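Local coordinates for protein DR hemagglutinin structural subunit (Escherichia coli, PDB 1UT1) that mediates adherence of uropathogenic strains to the upper urinary tract, binds the Dr blood group antigen and agglutinates human erythrocytes, at the interface of chains A and B. Coordinates in Å, arbitrary orientation; residue numbers count along the deposited sequence, not the author numbering. Chains: chain A/B, DR hemagglutinin structural subunit.

The interface of chains A and B. Residues chain A 23, 25, 30-32, 36, 38; chain B 15-16.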
loop_
_atom_site.group_PDB
_atom_site.type_symbol
_atom_site.label_atom_id
_atom_site.label_comp_id
_atom_site.label_asym_id
_atom_site.label_seq_id
_atom_site.Cartn_x
_atom_site.Cartn_y
_atom_site.Cartn_z
ATOM N N THR A 23 1.714 -6.543 -13.868
ATOM C CA THR A 23 2.803 -7.490 -13.732
ATOM C C THR A 23 2.954 -8.231 -15.063
ATOM O O THR A 23 1.982 -8.789 -15.600
ATOM C CB THR A 23 2.542 -8.486 -12.598
ATOM O OG1 THR A 23 2.524 -7.770 -11.350
ATOM C CG2 THR A 23 3.628 -9.559 -12.579
ATOM N N THR A 25 4.708 -11.268 -17.189
ATOM C CA THR A 25 5.277 -12.583 -16.949
ATOM C C THR A 25 5.739 -13.265 -18.240
ATOM O O THR A 25 5.502 -12.754 -19.359
ATOM C CB THR A 25 4.248 -13.500 -16.257
ATOM O OG1 THR A 25 3.297 -14.003 -17.219
ATOM C CG2 THR A 25 3.512 -12.748 -15.146
ATOM N N VAL A 30 3.013 -17.970 -12.777
ATOM C CA VAL A 30 2.605 -18.496 -11.477
ATOM C C VAL A 30 1.997 -17.393 -10.627
ATOM O O VAL A 30 2.714 -16.478 -10.181
ATOM C CB VAL A 30 3.794 -19.104 -10.764
ATOM C CG1 VAL A 30 3.355 -19.712 -9.440
ATOM C CG2 VAL A 30 4.479 -20.188 -11.703
ATOM N N ARG A 31 0.675 -17.454 -10.457
ATOM C CA ARG A 31 -0.074 -16.423 -9.714
ATOM C C ARG A 31 -0.018 -16.789 -8.245
ATOM O O ARG A 31 -0.306 -17.914 -7.868
ATOM C CB ARG A 31 -1.562 -16.345 -10.184
ATOM C CG ARG A 31 -1.778 -16.209 -11.689
ATOM C CD ARG A 31 -1.422 -14.817 -12.180
ATOM N NE ARG A 31 -2.571 -13.913 -12.206
ATOM C CZ ARG A 31 -3.102 -13.410 -13.317
ATOM N NH1 ARG A 31 -2.615 -13.753 -14.503
ATOM N NH2 ARG A 31 -4.131 -12.577 -13.244
ATOM N N VAL A 32 0.436 -15.850 -7.431
ATOM C CA VAL A 32 0.558 -16.059 -6.004
ATOM C C VAL A 32 -0.334 -15.057 -5.286
ATOM O O VAL A 32 -0.202 -13.843 -5.477
ATOM C CB VAL A 32 1.999 -15.852 -5.554
ATOM C CG1 VAL A 32 2.149 -16.111 -4.025
ATOM C CG2 VAL A 32 2.935 -16.747 -6.379
ATOM N N THR A 36 -4.357 -10.139 -9.293
ATOM C CA THR A 36 -3.911 -8.808 -9.674
ATOM C C THR A 36 -3.744 -8.803 -11.189
ATOM O O THR A 36 -3.707 -9.858 -11.813
ATOM C CB THR A 36 -2.588 -8.410 -8.985
ATOM O OG1 THR A 36 -1.563 -9.350 -9.322
ATOM C CG2 THR A 36 -2.755 -8.381 -7.466
ATOM N N ALA A 38 -2.198 -9.119 -14.423
ATOM C CA ALA A 38 -0.963 -9.675 -14.991
ATOM C C ALA A 38 -1.164 -10.036 -16.458
ATOM O O ALA A 38 -2.246 -10.488 -16.836
ATOM C CB ALA A 38 -0.532 -10.906 -14.218
ATOM N N GLY B 15 5.438 -14.344 -12.672
ATOM C CA GLY B 15 4.197 -14.516 -11.937
ATOM C C GLY B 15 3.941 -13.300 -11.060
ATOM O O GLY B 15 4.572 -12.254 -11.218
ATOM N N THR B 16 3.000 -13.447 -10.144
ATOM C CA THR B 16 2.652 -12.362 -9.243
ATOM C C THR B 16 3.211 -12.618 -7.824
ATOM O O THR B 16 3.854 -13.636 -7.555
ATOM C CB THR B 16 1.145 -12.127 -9.232
ATOM O OG1 THR B 16 0.477 -13.298 -8.762
ATOM C CG2 THR B 16 0.658 -11.787 -10.648
#
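B:Thr16 lies between A:Val30 to A:Val32 on one flank and A:Thr36 with A:Ala38 on another, gripped through both its backbone and its hydroxyl. Its N donates to the carbonyl O of A:Val30 at 3.0 Å, coming in 31° off the carbonyl plane, and A:Val30 pairs with B:Gly15 as a parallel bridge. From CB the side chain forks. CB itself faces the hydroxyl of A:Thr36, 3.9 Å from its OG1. A chi1 of 62° tucks OG1 over its own backbone and turns it to A strand 29-32, where it accepts the N-H of A:Val32 at 2.9 Å (157° at H); its own link to A:Val32 O is weak. CG2 of B:Thr16 branches away from OG1 and touches A:Ala38 CB at 3.9 Å. The same methyl also nears A:Thr36 OG1 and the CD of A:Arg31. A:Arg31 and A:Thr36 are poorly ordered, so that flank is less certain; as modelled, within chain A the A:Ala38 methyl sits under the rim of one guanidinium face. At B:Gly15, CG2 of A:Thr25 packs on CA at 3.7 Å, while the CG2 methyl of A:Thr23 meets the carbonyl O. The whole interface is not an exact two-fold and may be a crystal contact. The start of B strand 16-25 thus docks beside A strand 29-32, with residues of A strands 16-25 and 38-40 closing round its remaining flanks.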